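Local coordinates for sugar ABC transporter, sugar-binding protein (PDB 2HEU), which probably captures sugars outside the cell and hands them to the membrane part of an ABC transporter for uptake, at residues 24-29 with 60-65; 74-79 with 294-299; 95-100 with 116-121. All coordinates share one frame; numbering follows the deposited sequence. Where two conformers were deposited one is given.

Interaction 1 (24-29 with 60-65)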
loop_
_atom_site.group_PDB
_atom_site.type_symbol
_atom_site.label_atom_id
_atom_site.label_comp_id
_atom_site.label_asym_id
_atom_site.label_seq_id
_atom_site.Cartn_x
_atom_site.Cartn_y
_atom_site.Cartn_z
ATOM N N PHE A 24 -10.733 -14.554 -9.698
ATOM C CA PHE A 24 -11.020 -14.458 -8.246
ATOM C C PHE A 24 -10.575 -13.062 -7.767
ATOM O O PHE A 24 -9.395 -12.782 -7.655
ATOM C CB PHE A 24 -10.270 -15.564 -7.501
ATOM C CG PHE A 24 -10.574 -15.644 -6.048
ATOM C CD1 PHE A 24 -11.630 -16.429 -5.548
ATOM C CD2 PHE A 24 -9.811 -14.929 -5.108
ATOM C CE1 PHE A 24 -11.888 -16.545 -4.162
ATOM C CE2 PHE A 24 -10.073 -15.059 -3.774
ATOM C CZ PHE A 24 -11.100 -15.850 -3.327
ATOM N N ASN A 25 -11.559 -12.189 -7.578
ATOM C CA ASN A 25 -11.280 -10.792 -7.263
ATOM C C ASN A 25 -11.187 -10.563 -5.765
ATOM O O ASN A 25 -11.973 -11.126 -4.992
ATOM C CB ASN A 25 -12.462 -9.991 -7.797
ATOM C CG ASN A 25 -12.221 -8.495 -7.680
ATOM O OD1 ASN A 25 -11.131 -7.980 -7.979
ATOM N ND2 ASN A 25 -13.265 -7.761 -7.351
ATOM N N GLN A 26 -10.317 -9.666 -5.358
ATOM C CA GLN A 26 -10.280 -9.177 -3.965
ATOM C C GLN A 26 -10.602 -7.655 -3.915
ATOM O O GLN A 26 -10.794 -7.132 -2.827
ATOM C CB GLN A 26 -9.018 -9.487 -3.213
ATOM C CG GLN A 26 -8.818 -11.002 -3.088
ATOM C CD GLN A 26 -7.834 -11.377 -2.065
ATOM O OE1 GLN A 26 -8.073 -11.096 -0.829
ATOM N NE2 GLN A 26 -6.788 -12.042 -2.442
ATOM N N LYS A 27 -10.733 -6.951 -5.039
ATOM C CA LYS A 27 -10.999 -5.521 -4.961
ATOM C C LYS A 27 -12.501 -5.330 -5.130
ATOM O O LYS A 27 -13.024 -4.962 -6.187
ATOM C CB LYS A 27 -10.218 -4.850 -6.054
ATOM C CG LYS A 27 -10.231 -3.353 -5.988
ATOM C CD LYS A 27 -9.266 -2.699 -4.994
ATOM C CE LYS A 27 -9.406 -1.191 -4.941
ATOM N NZ LYS A 27 -8.568 -0.667 -3.846
ATOM N N LYS A 28 -13.228 -5.689 -4.072
ATOM C CA LYS A 28 -14.685 -5.764 -4.111
ATOM C C LYS A 28 -15.228 -4.454 -4.517
ATOM O O LYS A 28 -16.227 -4.414 -5.248
ATOM C CB LYS A 28 -15.260 -6.040 -2.753
ATOM C CG LYS A 28 -14.923 -7.344 -2.305
ATOM C CD LYS A 28 -15.562 -7.764 -0.966
ATOM C CE LYS A 28 -15.639 -9.266 -0.859
ATOM N NZ LYS A 28 -14.427 -9.960 -1.087
ATOM N N GLU A 29 -14.693 -3.419 -3.988
ATOM C CA GLU A 29 -15.207 -2.113 -4.285
ATOM C C GLU A 29 -15.193 -1.688 -5.764
ATOM O O GLU A 29 -16.004 -0.873 -6.149
ATOM C CB GLU A 29 -14.515 -1.130 -3.379
ATOM C CG GLU A 29 -13.030 -1.004 -3.533
ATOM C CD GLU A 29 -12.190 -2.329 -3.462
ATOM O OE1 GLU A 29 -12.170 -3.096 -2.455
ATOM O OE2 GLU A 29 -11.525 -2.575 -4.481
ATOM N N GLU A 60 -9.060 -15.900 3.152
ATOM C CA GLU A 60 -9.195 -17.208 3.828
ATOM C C GLU A 60 -9.751 -18.201 2.859
ATOM O O GLU A 60 -9.344 -19.355 2.852
ATOM C CB GLU A 60 -9.993 -17.132 5.077
ATOM C CG GLU A 60 -9.314 -16.298 6.113
ATOM C CD GLU A 60 -7.976 -16.912 6.504
ATOM O OE1 GLU A 60 -7.835 -18.191 6.723
ATOM O OE2 GLU A 60 -7.031 -16.159 6.483
ATOM N N VAL A 61 -10.762 -17.770 2.052
ATOM C CA VAL A 61 -11.349 -18.687 1.058
ATOM C C VAL A 61 -10.222 -19.107 0.094
ATOM O O VAL A 61 -10.136 -20.268 -0.292
ATOM C CB VAL A 61 -12.544 -18.035 0.346
ATOM C CG1 VAL A 61 -12.950 -18.900 -0.837
ATOM C CG2 VAL A 61 -13.731 -17.839 1.361
ATOM N N LEU A 62 -9.386 -18.205 -0.361
ATOM C CA LEU A 62 -8.308 -18.549 -1.272
ATOM C C LEU A 62 -7.417 -19.579 -0.663
ATOM O O LEU A 62 -6.982 -20.517 -1.331
ATOM C CB LEU A 62 -7.588 -17.317 -1.714
ATOM C CG LEU A 62 -6.517 -17.488 -2.773
ATOM C CD1 LEU A 62 -7.094 -18.035 -4.069
ATOM C CD2 LEU A 62 -5.815 -16.145 -3.027
ATOM N N LYS A 63 -7.044 -19.412 0.617
ATOM C CA LYS A 63 -6.226 -20.401 1.281
ATOM C C LYS A 63 -6.892 -21.750 1.255
ATOM O O LYS A 63 -6.232 -22.787 0.974
ATOM C CB LYS A 63 -5.894 -19.986 2.695
ATOM C CG LYS A 63 -5.036 -18.764 2.850
ATOM C CD LYS A 63 -4.835 -18.344 4.259
ATOM C CE LYS A 63 -4.148 -17.027 4.484
ATOM N NZ LYS A 63 -4.342 -16.674 5.935
ATOM N N THR A 64 -8.167 -21.820 1.562
ATOM C CA THR A 64 -8.909 -23.098 1.602
ATOM C C THR A 64 -8.867 -23.726 0.239
ATOM O O THR A 64 -8.670 -24.956 0.097
ATOM C CB THR A 64 -10.315 -22.874 2.077
ATOM O OG1 THR A 64 -10.286 -22.378 3.446
ATOM C CG2 THR A 64 -11.178 -24.147 1.985
ATOM N N ARG A 65 -9.108 -22.910 -0.797
ATOM C CA ARG A 65 -9.223 -23.408 -2.156
ATOM C C ARG A 65 -7.854 -23.901 -2.641
ATOM O O ARG A 65 -7.789 -24.933 -3.293
ATOM C CB ARG A 65 -9.883 -22.403 -3.100
ATOM C CG ARG A 65 -11.344 -22.124 -2.775
ATOM C CD ARG A 65 -12.017 -21.274 -3.764
ATOM N NE ARG A 65 -11.917 -21.774 -5.130
ATOM C CZ ARG A 65 -12.197 -21.100 -6.195
ATOM N NH1 ARG A 65 -12.765 -19.914 -6.089
ATOM N NH2 ARG A 65 -12.009 -21.641 -7.389
#

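Interaction 2 (74-79 with 294-299)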
loop_
_atom_site.group_PDB
_atom_site.type_symbol
_atom_site.label_atom_id
_atom_site.label_comp_id
_atom_site.label_asym_id
_atom_site.label_seq_id
_atom_site.Cartn_x
_atom_site.Cartn_y
_atom_site.Cartn_z
ATOM N N VAL A 74 -7.397 -17.120 -12.774
ATOM C CA VAL A 74 -6.716 -15.850 -12.580
ATOM C C VAL A 74 -7.071 -15.395 -11.191
ATOM O O VAL A 74 -8.233 -15.372 -10.821
ATOM C CB VAL A 74 -7.131 -14.808 -13.621
ATOM C CG1 VAL A 74 -6.330 -13.503 -13.404
ATOM C CG2 VAL A 74 -6.845 -15.315 -15.070
ATOM N N VAL A 75 -6.039 -15.049 -10.396
ATOM C CA VAL A 75 -6.220 -14.711 -8.991
ATOM C C VAL A 75 -5.703 -13.339 -8.698
ATOM O O VAL A 75 -4.548 -13.031 -8.960
ATOM C CB VAL A 75 -5.430 -15.736 -8.110
ATOM C CG1 VAL A 75 -5.627 -15.438 -6.633
ATOM C CG2 VAL A 75 -5.909 -17.171 -8.419
ATOM N N ASN A 76 -6.560 -12.522 -8.086
ATOM C CA ASN A 76 -6.074 -11.250 -7.466
ATOM C C ASN A 76 -5.456 -11.692 -6.116
ATOM O O ASN A 76 -6.190 -12.105 -5.223
ATOM C CB ASN A 76 -7.233 -10.303 -7.309
ATOM C CG ASN A 76 -6.925 -8.983 -6.649
ATOM O OD1 ASN A 76 -5.699 -8.552 -6.546
ATOM N ND2 ASN A 76 -7.904 -8.345 -6.239
ATOM N N ILE A 77 -4.151 -11.574 -5.999
ATOM C CA ILE A 77 -3.409 -11.929 -4.782
ATOM C C ILE A 77 -2.416 -10.823 -4.562
ATOM O O ILE A 77 -1.775 -10.349 -5.514
ATOM C CB ILE A 77 -2.768 -13.338 -4.932
ATOM C CG1 ILE A 77 -2.050 -13.688 -3.625
ATOM C CG2 ILE A 77 -1.866 -13.453 -6.130
ATOM C CD1 ILE A 77 -1.510 -15.171 -3.630
ATOM N N TYR A 78 -2.266 -10.392 -3.321
ATOM C CA TYR A 78 -1.401 -9.266 -3.033
ATOM C C TYR A 78 0.028 -9.783 -3.010
ATOM O O TYR A 78 0.381 -10.730 -2.296
ATOM C CB TYR A 78 -1.828 -8.635 -1.699
ATOM C CG TYR A 78 -3.226 -8.178 -1.702
ATOM C CD1 TYR A 78 -3.656 -7.200 -2.613
ATOM C CD2 TYR A 78 -4.188 -8.697 -0.879
ATOM C CE1 TYR A 78 -4.946 -6.796 -2.697
ATOM C CE2 TYR A 78 -5.524 -8.260 -0.887
ATOM C CZ TYR A 78 -5.930 -7.347 -1.830
ATOM O OH TYR A 78 -7.196 -6.919 -1.879
ATOM N N PRO A 79 0.904 -9.186 -3.835
ATOM C CA PRO A 79 2.176 -9.840 -4.132
ATOM C C PRO A 79 3.180 -9.769 -3.012
ATOM O O PRO A 79 4.171 -10.548 -3.053
ATOM C CB PRO A 79 2.635 -9.193 -5.433
ATOM C CG PRO A 79 2.027 -7.827 -5.384
ATOM C CD PRO A 79 0.630 -8.025 -4.737
ATOM N N LEU A 294 -4.463 -4.037 -7.218
ATOM C CA LEU A 294 -4.918 -4.862 -8.368
ATOM C C LEU A 294 -3.722 -5.550 -8.927
ATOM O O LEU A 294 -2.829 -4.898 -9.509
ATOM C CB LEU A 294 -5.625 -3.978 -9.394
ATOM C CG LEU A 294 -6.382 -4.845 -10.470
ATOM C CD1 LEU A 294 -7.692 -5.420 -9.900
ATOM C CD2 LEU A 294 -6.625 -4.047 -11.736
ATOM N N ALA A 295 -3.612 -6.846 -8.670
ATOM C CA ALA A 295 -2.350 -7.581 -8.852
ATOM C C ALA A 295 -2.772 -9.013 -9.082
ATOM O O ALA A 295 -3.429 -9.603 -8.255
ATOM C CB ALA A 295 -1.440 -7.435 -7.656
ATOM N N TRP A 296 -2.402 -9.550 -10.265
ATOM C CA TRP A 296 -2.927 -10.851 -10.712
ATOM C C TRP A 296 -1.847 -11.852 -10.976
ATOM O O TRP A 296 -0.789 -11.569 -11.538
ATOM C CB TRP A 296 -3.756 -10.717 -11.994
ATOM C CG TRP A 296 -4.982 -9.879 -11.930
ATOM C CD1 TRP A 296 -5.559 -9.317 -10.798
ATOM C CD2 TRP A 296 -5.807 -9.427 -13.001
ATOM N NE1 TRP A 296 -6.659 -8.604 -11.137
ATOM C CE2 TRP A 296 -6.878 -8.685 -12.497
ATOM C CE3 TRP A 296 -5.749 -9.686 -14.389
ATOM C CZ2 TRP A 296 -7.884 -8.131 -13.305
ATOM C CZ3 TRP A 296 -6.751 -9.153 -15.170
ATOM C CH2 TRP A 296 -7.788 -8.390 -14.635
ATOM N N SER A 297 -2.188 -13.095 -10.614
ATOM C CA SER A 297 -1.399 -14.302 -10.906
ATOM C C SER A 297 -2.282 -15.325 -11.661
ATOM O O SER A 297 -3.522 -15.209 -11.602
ATOM C CB SER A 297 -0.870 -14.904 -9.617
ATOM O OG SER A 297 0.025 -14.023 -8.948
ATOM N N ILE A 298 -1.645 -16.234 -12.357
ATOM C CA ILE A 298 -2.367 -17.246 -13.152
ATOM C C ILE A 298 -2.082 -18.580 -12.571
ATOM O O ILE A 298 -0.938 -18.929 -12.283
ATOM C CB ILE A 298 -1.930 -17.188 -14.617
ATOM C CG1 ILE A 298 -2.162 -15.803 -15.235
ATOM C CG2 ILE A 298 -2.630 -18.291 -15.430
ATOM C CD1 ILE A 298 -1.659 -15.704 -16.659
ATOM N N SER A 299 -3.119 -19.413 -12.373
ATOM C CA SER A 299 -2.858 -20.786 -11.935
ATOM C C SER A 299 -1.952 -21.531 -12.915
ATOM O O SER A 299 -2.189 -21.566 -14.121
ATOM C CB SER A 299 -4.190 -21.539 -11.868
ATOM O OG SER A 299 -3.937 -22.901 -11.547
#

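Interaction 3 (95-100 with 116-121)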
loop_
_atom_site.group_PDB
_atom_site.type_symbol
_atom_site.label_atom_id
_atom_site.label_comp_id
_atom_site.label_asym_id
_atom_site.label_seq_id
_atom_site.Cartn_x
_atom_site.Cartn_y
_atom_site.Cartn_z
ATOM N N ASP A 95 4.827 -19.060 -14.172
ATOM C CA ASP A 95 5.926 -18.185 -14.296
ATOM C C ASP A 95 5.642 -17.243 -15.458
ATOM O O ASP A 95 5.505 -17.582 -16.634
ATOM C CB ASP A 95 7.251 -19.003 -14.519
ATOM C CG ASP A 95 8.473 -18.139 -14.753
ATOM O OD1 ASP A 95 8.408 -16.905 -14.613
ATOM O OD2 ASP A 95 9.537 -18.752 -15.033
ATOM N N LEU A 96 5.497 -15.969 -15.103
ATOM C CA LEU A 96 5.217 -14.882 -16.039
ATOM C C LEU A 96 6.429 -14.136 -16.575
ATOM O O LEU A 96 6.289 -13.157 -17.333
ATOM C CB LEU A 96 4.222 -13.889 -15.476
ATOM C CG LEU A 96 2.955 -14.521 -14.815
ATOM C CD1 LEU A 96 2.059 -13.379 -14.300
ATOM C CD2 LEU A 96 2.141 -15.367 -15.764
ATOM N N SER A 97 7.633 -14.519 -16.137
ATOM C CA SER A 97 8.846 -13.712 -16.399
ATOM C C SER A 97 9.097 -13.363 -17.819
ATOM O O SER A 97 9.560 -12.218 -18.062
ATOM C CB SER A 97 10.091 -14.496 -15.894
ATOM O OG SER A 97 9.961 -14.849 -14.531
ATOM N N ASN A 98 8.722 -14.251 -18.749
ATOM C CA ASN A 98 9.048 -14.124 -20.157
ATOM C C ASN A 98 7.840 -13.684 -20.986
ATOM O O ASN A 98 7.975 -13.632 -22.191
ATOM C CB ASN A 98 9.659 -15.448 -20.635
ATOM C CG ASN A 98 10.776 -15.892 -19.750
ATOM O OD1 ASN A 98 11.747 -15.162 -19.546
ATOM N ND2 ASN A 98 10.603 -17.021 -19.114
ATOM N N LYS A 99 6.744 -13.258 -20.398
ATOM C CA LYS A 99 5.543 -12.822 -21.111
ATOM C C LYS A 99 5.833 -11.504 -21.686
ATOM O O LYS A 99 6.292 -10.584 -20.992
ATOM C CB LYS A 99 4.375 -12.741 -20.170
ATOM C CG LYS A 99 3.940 -13.989 -19.486
ATOM C CD LYS A 99 3.432 -15.074 -20.382
ATOM C CE LYS A 99 2.893 -16.214 -19.531
ATOM N NZ LYS A 99 2.481 -17.303 -20.485
ATOM N N ASP A 100 5.514 -11.317 -22.939
ATOM C CA ASP A 100 5.707 -10.022 -23.553
ATOM C C ASP A 100 4.903 -8.929 -22.824
ATOM O O ASP A 100 5.397 -7.785 -22.701
ATOM C CB ASP A 100 5.403 -10.047 -25.052
ATOM C CG ASP A 100 6.426 -10.876 -25.877
ATOM O OD1 ASP A 100 7.519 -11.251 -25.422
ATOM O OD2 ASP A 100 6.079 -11.125 -27.013
ATOM N N ASN A 116 12.528 -16.657 -6.310
ATOM C CA ASN A 116 13.615 -17.360 -7.052
ATOM C C ASN A 116 13.870 -16.688 -8.415
ATOM O O ASN A 116 14.068 -17.383 -9.431
ATOM C CB ASN A 116 13.305 -18.845 -7.247
ATOM C CG ASN A 116 13.029 -19.577 -5.944
ATOM O OD1 ASN A 116 12.095 -20.417 -5.860
ATOM N ND2 ASN A 116 13.863 -19.328 -4.937
ATOM N N GLU A 117 13.897 -15.357 -8.359
ATOM C CA GLU A 117 14.160 -14.393 -9.433
ATOM C C GLU A 117 13.106 -14.421 -10.578
ATOM O O GLU A 117 13.291 -13.695 -11.580
ATOM C CB GLU A 117 15.575 -14.556 -10.010
ATOM C CG GLU A 117 16.744 -14.355 -9.009
ATOM C CD GLU A 117 16.856 -15.461 -7.975
ATOM O OE1 GLU A 117 16.961 -16.652 -8.339
ATOM O OE2 GLU A 117 16.831 -15.148 -6.763
ATOM N N LYS A 118 12.002 -15.188 -10.416
ATOM C CA LYS A 118 10.946 -15.284 -11.410
ATOM C C LYS A 118 9.751 -14.495 -11.000
ATOM O O LYS A 118 9.490 -14.365 -9.798
ATOM C CB LYS A 118 10.604 -16.777 -11.608
ATOM C CG LYS A 118 11.704 -17.576 -12.159
ATOM C CD LYS A 118 11.397 -19.073 -12.200
ATOM C CE LYS A 118 11.574 -19.694 -10.861
ATOM N NZ LYS A 118 13.059 -19.887 -10.554
ATOM N N VAL A 119 9.085 -13.887 -11.955
ATOM C CA VAL A 119 7.919 -13.117 -11.682
ATOM C C VAL A 119 6.667 -13.939 -11.854
ATOM O O VAL A 119 6.432 -14.556 -12.878
ATOM C CB VAL A 119 7.877 -11.862 -12.634
ATOM C CG1 VAL A 119 6.542 -11.140 -12.542
ATOM C CG2 VAL A 119 9.045 -10.963 -12.354
ATOM N N TYR A 120 5.790 -13.905 -10.819
ATOM C CA TYR A 120 4.580 -14.628 -10.787
ATOM C C TYR A 120 3.342 -13.793 -10.681
ATOM O O TYR A 120 2.242 -14.369 -10.515
ATOM C CB TYR A 120 4.616 -15.642 -9.594
ATOM C CG TYR A 120 5.687 -16.708 -9.703
ATOM C CD1 TYR A 120 5.455 -17.880 -10.452
ATOM C CD2 TYR A 120 6.927 -16.543 -9.147
ATOM C CE1 TYR A 120 6.390 -18.893 -10.584
ATOM C CE2 TYR A 120 7.866 -17.528 -9.287
ATOM C CZ TYR A 120 7.630 -18.673 -10.042
ATOM O OH TYR A 120 8.560 -19.678 -10.133
ATOM N N ASN A 121 3.459 -12.471 -10.722
ATOM C CA ASN A 121 2.311 -11.623 -10.469
ATOM C C ASN A 121 2.481 -10.365 -11.270
ATOM O O ASN A 121 3.624 -9.823 -11.334
ATOM C CB ASN A 121 2.195 -11.344 -8.968
ATOM C CG ASN A 121 1.073 -10.482 -8.553
ATOM O OD1 ASN A 121 1.144 -9.273 -8.619
ATOM N ND2 ASN A 121 -0.023 -11.138 -8.081
#

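Interaction 1 (24-29 with 60-65)
Arg-65 has its guanidinium held from more than one direction: NH1 makes a salt bridge to Glu-22, NE makes another to Asp-70, and NH1 also rests 3.7 Å from CD1 of Phe-24. The contact is a worked example of helix-on-sheet packing in an alpha/beta solute-binding protein, in which helix 58-67 meets the end of strand 19-24 through the ring of Phe-24. The CB of Phe-24 points toward the helix, CG stands anti to the backbone N (chi1 -175°), and three helix residues gather round the ring. Leu-62 provides the broadest part of the support. Its CB lies 3.9 Å from Phe-24 CE2, while its CD1 sits over one face of the ring, displaced toward the rim. Val-61 arrives differently, with CG1 close to the ring plane at the edge, 4.2 Å from Phe-24 CE1. Arg-65, one helical turn beyond Val-61, approaches obliquely with its guanidinium plane 75° from the ring plane, so the pair is not a parallel stack. The two salt bridges probably fix the rotation of the guanidinium and would balance its positive charge.

Past Phe-24 the contact thins. Gln-26 reaches the helix with NE2, 4.3 Å from Leu-62 CD2, but the same NE2 is hydrogen-bonded to the backbone O of Asn-76, so its polar end belongs to the neighbouring strand. Around Gln-26 the backbone is folded by an Asx turn at Asn-25, and Lys-27 is the centre of an inverse gamma turn. The OD1 of Asn-25 accepts from the backbone N of Lys-27 at 3.1 Å, with the donor standing above the plane of the side-chain carbonyl, 62° out of it.

Interaction 2 (74-79 with 294-299)
Val-75 and Ser-297 exchange the two straightest hydrogen bonds of this antiparallel strand pair. Val-75 N donates to Ser-297 O at 2.8 Å with an angle of 171° at the hydrogen, and Ser-297 N returns a bond to Val-75 O at 2.9 Å. A third bond, more bent at 146°, runs from Ile-77 N to Ala-295 O over 3.1 Å and carries the pairing beyond the end of strand 74-76. The carbonyl of Val-75 is further approached by the CA-H of Trp-296.

Outward from this ladder, Val-74 and Trp-296 share the face of the sheet that looks onto helix 305-315. Val-74 CG1 lies 4.0 Å from CE3 of the Trp-296 indole, which also meets Tyr-23 and Phe-311. Toward helix 82-89, Ile-77 brings CG2 to 3.4 Å from Ser-297 OG, a hydroxyl whose hydrogen-bond partners include Tyr-120 O. Beyond the strand, Pro-79 CD packs on Ala-295 CB at 3.6 Å. Strand 295-298 returns from far along the chain to lie antiparallel to its neighbour, as in type II periplasmic binding proteins. Backbone bonds set the alignment and largely apolar side chains seal both faces, so the cohesion of this buried pairing owes nothing to paired charges.

Interaction 3 (95-100 with 116-121)
Asp-95 and Lys-118 set their side chains at about a right angle, so that the carboxylate meets the lysine's aliphatic stem: Asp-95 OD2 is 3.4 Å from Lys-118 CD. The lysine bends at chi3 and again at chi4 (-77°), which places NZ 5.8 Å from Asp-95 OD2 and 2.9 Å from Asn-116 O, its hydrogen-bond acceptor. The opposite charges may still attract weakly at that distance, but they form no salt bridge.

The other oxygen of Asp-95, OD1, takes its hydrogen bonds from its own segment. It accepts from Ser-97 OG at 2.6 Å through the syn lone pair, and from Ser-97 N, which comes from above the carboxylate plane. With its proton committed to OD1, the serine hydroxyl takes the N-H of Val-119 at 2.9 Å, making a relay from the carboxylate to the facing backbone. Leu-96 N closes the pairing with a bond of 2.8 Å to Val-119 O. Tyr-120 lays CE1 3.8 Å from Asp-95 CA, while Leu-96 CD1 packs against the backbone of Tyr-120 and Asn-121. Two irregular segments are joined here round an Asx turn at Asp-95, overlapping a type I beta turn from Leu-96 to Lys-99.

How the interactions relate
Interaction 2 is the core of the set: every residue that touches is buried, and its bonds run from backbone to backbone. Interactions 1 and 3 flank it and are only partly buried. Interaction 1 packs a helix onto the same sheet mainly with apolar side chains, plus one guanidinium, and has no hydrogen bond between its segments; it joins interaction 2 through Phe-24 N to Val-74 O. In interaction 3, where neither segment is a helix or strand, a carboxylate and a hydroxyl do part of the work that sheet hydrogen bonding does in interaction 2. Ser-297 OG ties these two together by hydrogen bonds with Tyr-120 O and Asn-121 ND2. Interactions 1 and 3 do not touch.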